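Local coordinates for protein aldehyde dehydrogenase (PDB 3K9D) that probably acts as an oxidoreductase on the aldehyde or oxo group of donors, with NAD or NADP as acceptor, at residues Leu316-Pro319 and Ala320-Val324; Val257-Arg261 and Val262-Ala266; Cys359-Ser362 and Met363-Tyr367. One frame throughout, in Å; residues are numbered along the deposited sequence.

Interaction 1 of 3, residues Leu316-Pro319 and Ala320-Val324; sequences LTVP and ADARV
Val318 and Ala322 meet side chain to side chain across a tight turn. CG1 of Val318 lies 3.6 Å from CB of Ala322. The branch is placed by the first torsion of Val318, which sets CG1 anti to the backbone N and beside the carbonyl carbon (chi1 157°), where it meets Ala322. CB of Ala322 points toward the preceding residues and meets this methyl group. The same CB lies 3.3 Å from O of Pro319, beside the bond that closes the turn.

That bond runs from N of Ala322 to O of Pro319, 3.1 Å long with an angle of 160° at the hydrogen. The donor sits above the carbonyl plane of Pro319. Residues 319 to 322 form a type I beta turn, with Ala320 and Asp321 at its corners. It reverses the chain just before strand 324-328.

Asp321 folds back over the start of the turn. Its CG stands between its own backbone N and carbonyl carbon (chi1 65°). This brings OD1 to 3.4 Å from CB of Pro319.

Val318 and Ala322 also pack on Val307 of helix 307-313 and on His277 of strand 276-278. Pro319, Ala320 and Asp321 are exposed. The chemistry is thus divided: one i to i+3 bond fixes the turn, the Val318-Ala322 contact on its inner side is purely apolar, and the carboxylate of Asp321 meets Pro319 by van der Waals contact.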
loop_
_atom_site.group_PDB
_atom_site.type_symbol
_atom_site.label_atom_id
_atom_site.label_comp_id
_atom_site.label_asym_id
_atom_site.label_seq_id
_atom_site.Cartn_x
_atom_site.Cartn_y
_atom_site.Cartn_z
ATOM N N LEU A 316 -39.018 6.668 -22.371
ATOM C CA LEU A 316 -39.963 6.809 -21.268
ATOM C C LEU A 316 -40.552 8.212 -21.277
ATOM O O LEU A 316 -39.917 9.163 -21.758
ATOM C CB LEU A 316 -39.273 6.562 -19.919
ATOM C CG LEU A 316 -38.582 5.236 -19.553
ATOM C CD1 LEU A 316 -38.238 5.263 -18.075
ATOM C CD2 LEU A 316 -39.422 3.996 -19.866
ATOM N N THR A 317 -41.770 8.322 -20.750
ATOM C CA THR A 317 -42.444 9.600 -20.533
ATOM C C THR A 317 -42.618 9.752 -19.030
ATOM O O THR A 317 -43.330 8.975 -18.398
ATOM C CB THR A 317 -43.839 9.665 -21.234
ATOM O OG1 THR A 317 -43.673 9.537 -22.652
ATOM C CG2 THR A 317 -44.524 10.983 -20.935
ATOM N N VAL A 318 -41.978 10.780 -18.489
ATOM C CA VAL A 318 -41.757 10.946 -17.054
ATOM C C VAL A 318 -42.048 12.416 -16.744
ATOM O O VAL A 318 -41.643 13.267 -17.530
ATOM C CB VAL A 318 -40.258 10.589 -16.742
ATOM C CG1 VAL A 318 -39.768 11.219 -15.465
ATOM C CG2 VAL A 318 -40.040 9.073 -16.727
ATOM N N PRO A 319 -42.751 12.729 -15.614
ATOM C CA PRO A 319 -43.048 14.137 -15.268
ATOM C C PRO A 319 -41.808 15.049 -15.227
ATOM O O PRO A 319 -40.744 14.618 -14.777
ATOM C CB PRO A 319 -43.686 14.031 -13.878
ATOM C CG PRO A 319 -44.302 12.677 -13.853
ATOM C CD PRO A 319 -43.320 11.805 -14.614
ATOM N N ALA A 320 -41.948 16.283 -15.717
ATOM C CA ALA A 320 -40.844 17.269 -15.744
ATOM C C ALA A 320 -40.139 17.567 -14.402
ATOM O O ALA A 320 -38.973 17.973 -14.378
ATOM C CB ALA A 320 -41.320 18.580 -16.393
ATOM N N ASP A 321 -40.859 17.390 -13.301
ATOM C CA ASP A 321 -40.335 17.665 -11.963
ATOM C C ASP A 321 -39.755 16.426 -11.271
ATOM O O ASP A 321 -39.431 16.475 -10.084
ATOM C CB ASP A 321 -41.425 18.280 -11.083
ATOM C CG ASP A 321 -42.573 17.326 -10.813
ATOM O OD1 ASP A 321 -42.768 16.370 -11.585
ATOM O OD2 ASP A 321 -43.284 17.533 -9.816
ATOM N N ALA A 322 -39.657 15.317 -12.001
ATOM C CA ALA A 322 -39.082 14.094 -11.428
ATOM C C ALA A 322 -37.580 14.270 -11.186
ATOM O O ALA A 322 -36.840 14.652 -12.093
ATOM C CB ALA A 322 -39.361 12.896 -12.315
ATOM N N ARG A 323 -37.165 14.003 -9.946
ATOM C CA ARG A 323 -35.795 14.201 -9.475
ATOM C C ARG A 323 -34.923 12.958 -9.623
ATOM O O ARG A 323 -33.715 13.078 -9.839
ATOM C CB ARG A 323 -35.792 14.629 -8.010
ATOM C CG ARG A 323 -36.384 16.025 -7.748
ATOM C CD ARG A 323 -36.062 16.504 -6.330
ATOM N NE ARG A 323 -34.622 16.692 -6.140
ATOM C CZ ARG A 323 -34.019 16.856 -4.962
ATOM N NH1 ARG A 323 -34.715 16.851 -3.837
ATOM N NH2 ARG A 323 -32.700 17.009 -4.906
ATOM N N VAL A 324 -35.542 11.784 -9.496
ATOM C CA VAL A 324 -34.881 10.475 -9.660
ATOM C C VAL A 324 -35.906 9.469 -10.182
ATOM O O VAL A 324 -37.119 9.604 -9.947
ATOM C CB VAL A 324 -34.274 9.862 -8.330
ATOM C CG1 VAL A 324 -33.015 10.595 -7.829
ATOM C CG2 VAL A 324 -35.328 9.743 -7.237
#

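Interaction 2 of 3, residues Val257-Arg261 and Val262-Ala266; sequences VVVER and VNKEA
The apolar part of this strand-to-helix turn is Val259 against Lys264. CG2 of Val259 touches CB of Lys264 at 3.8 Å, and the two side chains cross at about a right angle. CG2 reaches the lysine because it stands between the backbone N and carbonyl carbon of Val259 (chi1 -50°).

Two backbone hydrogen bonds shape the turn. N of Asn263 donates to O of Glu260 at 3.0 Å, and N of Lys264 donates to O of Arg261 at 3.2 Å. Each bond spans three residues, a tight start for the helix.

A water extends this network. It donates to O of Arg261 (2.7 Å) and accepts from N of Glu265 (3.1 Å), bridging two backbone groups.

The charged ends bond elsewhere: Glu260 to Arg228, Arg261 to Glu353 and Lys264 to Glu328, all as salt bridges.

Strand 256-260 lies in the parallel sheet between strands 346-352 and 223-226. The axes of the short strand and helix segments come within 6.2 Å, at 120° between their N-to-C directions. This is the beta-to-alpha junction of a beta-alpha-beta unit, since helix 261-273 leads to parallel strand 276-278. Val259 packs on Val267 of that helix and on Phe349 of strand 346-352.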
loop_
_atom_site.group_PDB
_atom_site.type_symbol
_atom_site.label_atom_id
_atom_site.label_comp_id
_atom_site.label_asym_id
_atom_site.label_seq_id
_atom_site.Cartn_x
_atom_site.Cartn_y
_atom_site.Cartn_z
ATOM N N VAL A 257 -32.240 1.671 -2.682
ATOM C CA VAL A 257 -32.882 1.896 -1.405
ATOM C C VAL A 257 -33.407 0.548 -0.898
ATOM O O VAL A 257 -34.061 -0.186 -1.616
ATOM C CB VAL A 257 -34.026 2.968 -1.465
ATOM C CG1 VAL A 257 -34.604 3.210 -0.070
ATOM C CG2 VAL A 257 -33.521 4.293 -2.044
ATOM N N VAL A 258 -33.070 0.221 0.337
ATOM C CA VAL A 258 -33.562 -0.977 0.984
ATOM C C VAL A 258 -34.432 -0.497 2.152
ATOM O O VAL A 258 -33.995 0.326 2.927
ATOM C CB VAL A 258 -32.388 -1.867 1.512
ATOM C CG1 VAL A 258 -32.926 -3.111 2.232
ATOM C CG2 VAL A 258 -31.453 -2.287 0.346
ATOM N N VAL A 259 -35.672 -0.987 2.233
ATOM C CA VAL A 259 -36.598 -0.635 3.320
ATOM C C VAL A 259 -37.155 -1.909 3.930
ATOM O O VAL A 259 -37.207 -2.944 3.262
ATOM C CB VAL A 259 -37.816 0.250 2.825
ATOM C CG1 VAL A 259 -37.333 1.420 2.010
ATOM C CG2 VAL A 259 -38.788 -0.565 2.010
ATOM N N GLU A 260 -37.561 -1.832 5.194
ATOM C CA GLU A 260 -38.342 -2.897 5.824
ATOM C C GLU A 260 -39.798 -2.771 5.379
ATOM O O GLU A 260 -40.261 -1.673 5.067
ATOM C CB GLU A 260 -38.221 -2.844 7.358
ATOM C CG GLU A 260 -36.894 -3.385 7.903
ATOM C CD GLU A 260 -36.566 -2.854 9.284
ATOM O OE1 GLU A 260 -36.355 -1.635 9.427
ATOM O OE2 GLU A 260 -36.510 -3.650 10.238
ATOM N N ARG A 261 -40.512 -3.894 5.341
ATOM C CA ARG A 261 -41.904 -3.934 4.858
ATOM C C ARG A 261 -42.842 -3.008 5.623
ATOM O O ARG A 261 -43.697 -2.351 5.016
ATOM C CB ARG A 261 -42.472 -5.363 4.890
ATOM C CG ARG A 261 -43.877 -5.482 4.272
ATOM C CD ARG A 261 -44.276 -6.931 4.055
ATOM N NE ARG A 261 -43.296 -7.635 3.234
ATOM C CZ ARG A 261 -43.376 -7.780 1.917
ATOM N NH1 ARG A 261 -44.401 -7.280 1.243
ATOM N NH2 ARG A 261 -42.423 -8.425 1.271
ATOM N N VAL A 262 -42.673 -2.949 6.949
ATOM C CA VAL A 262 -43.524 -2.114 7.798
ATOM C C VAL A 262 -43.389 -0.625 7.464
ATOM O O VAL A 262 -44.297 0.159 7.729
ATOM C CB VAL A 262 -43.283 -2.351 9.332
ATOM C CG1 VAL A 262 -43.750 -3.737 9.760
ATOM C CG2 VAL A 262 -41.830 -2.121 9.713
ATOM N N ASN A 263 -42.265 -0.257 6.852
ATOM C CA ASN A 263 -41.949 1.125 6.581
ATOM C C ASN A 263 -42.077 1.498 5.106
ATOM O O ASN A 263 -41.873 2.654 4.745
ATOM C CB ASN A 263 -40.537 1.420 7.078
ATOM C CG ASN A 263 -40.439 2.730 7.823
ATOM O OD1 ASN A 263 -41.448 3.354 8.165
ATOM N ND2 ASN A 263 -39.221 3.152 8.084
ATOM N N LYS A 264 -42.428 0.525 4.271
ATOM C CA LYS A 264 -42.337 0.664 2.801
ATOM C C LYS A 264 -43.292 1.732 2.257
ATOM O O LYS A 264 -42.855 2.670 1.599
ATOM C CB LYS A 264 -42.607 -0.683 2.127
ATOM C CG LYS A 264 -42.607 -0.638 0.604
ATOM C CD LYS A 264 -43.020 -1.962 0.018
ATOM C CE LYS A 264 -43.435 -1.786 -1.439
ATOM N NZ LYS A 264 -42.261 -1.754 -2.353
ATOM N N GLU A 265 -44.582 1.580 2.566
ATOM C CA GLU A 265 -45.616 2.579 2.265
ATOM C C GLU A 265 -45.218 3.997 2.644
ATOM O O GLU A 265 -45.333 4.906 1.828
ATOM C CB GLU A 265 -46.916 2.247 2.993
ATOM C CG GLU A 265 -47.962 1.574 2.147
ATOM C CD GLU A 265 -49.310 1.498 2.847
ATOM O OE1 GLU A 265 -49.832 0.376 2.993
ATOM O OE2 GLU A 265 -49.842 2.551 3.264
ATOM N N ALA A 266 -44.753 4.173 3.880
ATOM C CA ALA A 266 -44.347 5.489 4.378
ATOM C C ALA A 266 -43.161 6.073 3.607
ATOM O O ALA A 266 -43.142 7.269 3.287
ATOM C CB ALA A 266 -44.034 5.410 5.866
HETATM O O HOH W 1 -45.597 -0.493 4.597
#

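Interaction 3 of 3, residues Cys359-Ser362 and Met363-Tyr367; sequences CELS and MDILY
Cys359 and Met363 pair one helical turn apart, through both backbone and side chain. N of Met363 donates to O of Cys359 at 2.9 Å. Three more bonds of the same i to i+4 kind follow. N of Asp364 donates to O of Glu360, N of Ile365 to O of Leu361, and N of Leu366 to O of Ser362. The Asp364 bond is the most bent of the four, at 154°. Thus the carbonyls of 359 to 362 are all satisfied by amides of 363 to 366. Further on, O of Met363 accepts from N of Tyr367, and O of Asp364 is hydrogen-bonded to ND1 of His368. The hydroxyl of Ser362 has its own partner, since OG is hydrogen-bonded to O of Ala358.

The side chain of Met363 reaches back over the preceding turn. It is extended at chi2 and bent at chi3 (-56°), which turns CE back. CE lies 3.9 Å from SG of Cys359 and 3.3 Å from OE2 of Glu360. The methyl group thus sits by both a sulfur and a carboxylate. On another flank, CG of Leu361 packs at 4.1 Å from CD1 of Ile365.

This is regular alpha-helical structure in helix 355-368, which lies against the parallel sheet. Leu361 and Ile365 rest on Tyr350 of strand 346-352. Ser362 and Leu366 rest on Pro223 of strand 223-226 and on Leu375 of strand 374-378. Cys359 and Met363 touch Lys392 in a loop.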
loop_
_atom_site.group_PDB
_atom_site.type_symbol
_atom_site.label_atom_id
_atom_site.label_comp_id
_atom_site.label_asym_id
_atom_site.label_seq_id
_atom_site.Cartn_x
_atom_site.Cartn_y
_atom_site.Cartn_z
ATOM N N CYS A 359 -29.461 -6.512 5.959
ATOM C CA CYS A 359 -28.035 -6.820 6.044
ATOM C C CYS A 359 -27.595 -7.885 5.021
ATOM O O CYS A 359 -26.658 -7.651 4.268
ATOM C CB CYS A 359 -27.703 -7.276 7.463
ATOM S SG CYS A 359 -26.181 -8.246 7.655
ATOM N N GLU A 360 -28.274 -9.035 5.012
ATOM C CA GLU A 360 -27.960 -10.158 4.129
ATOM C C GLU A 360 -28.098 -9.770 2.669
ATOM O O GLU A 360 -27.264 -10.137 1.818
ATOM C CB GLU A 360 -28.889 -11.352 4.425
ATOM C CG GLU A 360 -28.627 -12.056 5.773
ATOM C CD GLU A 360 -27.298 -12.802 5.821
ATOM O OE1 GLU A 360 -26.897 -13.419 4.807
ATOM O OE2 GLU A 360 -26.649 -12.778 6.885
ATOM N N LEU A 361 -29.165 -9.023 2.383
ATOM C CA LEU A 361 -29.375 -8.495 1.052
ATOM C C LEU A 361 -28.258 -7.528 0.688
ATOM O O LEU A 361 -27.706 -7.623 -0.407
ATOM C CB LEU A 361 -30.745 -7.818 0.928
ATOM C CG LEU A 361 -31.006 -7.025 -0.351
ATOM C CD1 LEU A 361 -31.034 -7.903 -1.589
ATOM C CD2 LEU A 361 -32.303 -6.300 -0.198
ATOM N N SER A 362 -27.921 -6.624 1.603
ATOM C CA SER A 362 -26.867 -5.617 1.347
ATOM C C SER A 362 -25.523 -6.282 1.040
ATOM O O SER A 362 -24.862 -5.914 0.069
ATOM C CB SER A 362 -26.710 -4.664 2.520
ATOM O OG SER A 362 -27.878 -3.888 2.719
ATOM N N MET A 363 -25.151 -7.285 1.841
ATOM C CA MET A 363 -23.939 -8.095 1.600
ATOM C C MET A 363 -23.958 -8.773 0.222
ATOM O O MET A 363 -22.944 -8.753 -0.484
ATOM C CB MET A 363 -23.720 -9.145 2.709
ATOM C CG MET A 363 -23.459 -8.565 4.098
ATOM S SD MET A 363 -23.011 -9.750 5.409
ATOM C CE MET A 363 -24.378 -10.879 5.358
ATOM N N ASP A 364 -25.114 -9.320 -0.160
ATOM C CA ASP A 364 -25.327 -9.976 -1.475
ATOM C C ASP A 364 -25.147 -9.012 -2.656
ATOM O O ASP A 364 -24.529 -9.365 -3.675
ATOM C CB ASP A 364 -26.726 -10.621 -1.537
ATOM C CG ASP A 364 -26.813 -11.763 -2.550
ATOM O OD1 ASP A 364 -25.761 -12.286 -2.969
ATOM O OD2 ASP A 364 -27.942 -12.161 -2.920
ATOM N N ILE A 365 -25.700 -7.810 -2.508
ATOM C CA ILE A 365 -25.504 -6.701 -3.446
ATOM C C ILE A 365 -24.025 -6.397 -3.572
ATOM O O ILE A 365 -23.471 -6.442 -4.676
ATOM C CB ILE A 365 -26.240 -5.397 -2.981
ATOM C CG1 ILE A 365 -27.753 -5.498 -3.200
ATOM C CG2 ILE A 365 -25.727 -4.177 -3.716
ATOM C CD1 ILE A 365 -28.524 -4.441 -2.428
ATOM N N LEU A 366 -23.397 -6.107 -2.434
ATOM C CA LEU A 366 -22.008 -5.676 -2.402
ATOM C C LEU A 366 -21.039 -6.729 -2.911
ATOM O O LEU A 366 -20.122 -6.405 -3.660
ATOM C CB LEU A 366 -21.620 -5.190 -1.001
ATOM C CG LEU A 366 -22.269 -3.871 -0.533
ATOM C CD1 LEU A 366 -22.121 -3.736 0.954
ATOM C CD2 LEU A 366 -21.671 -2.654 -1.252
ATOM N N TYR A 367 -21.261 -7.994 -2.553
ATOM C CA TYR A 367 -20.334 -9.055 -2.988
ATOM C C TYR A 367 -20.343 -9.290 -4.493
ATOM O O TYR A 367 -19.314 -9.637 -5.062
ATOM C CB TYR A 367 -20.533 -10.354 -2.203
ATOM C CG TYR A 367 -19.921 -10.314 -0.823
ATOM C CD1 TYR A 367 -18.598 -9.908 -0.638
ATOM C CD2 TYR A 367 -20.660 -10.680 0.298
ATOM C CE1 TYR A 367 -18.031 -9.867 0.638
ATOM C CE2 TYR A 367 -20.111 -10.631 1.573
ATOM C CZ TYR A 367 -18.795 -10.233 1.736
ATOM O OH TYR A 367 -18.252 -10.194 3.000
#

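The three contacts occur in series along one chain, in the order interaction 2, interaction 1, interaction 3. All are linked to the same parallel sheet. Interaction 2 includes the end of strand 256-260 of that sheet, interaction 1 leads into strand 324-328, and interaction 3 lies on a helix packed against it. Interactions 2 and 3 have centres about 17 Å apart and touch where CG1 of Val258 packs at 4.1 Å from CD2 of Leu361. Interactions 1 and 2 do not touch; their nearest atoms are about 8 Å apart. Interactions 1 and 3 are more distant, with nearest atoms about 16 Å apart. All three appear to be structural packing.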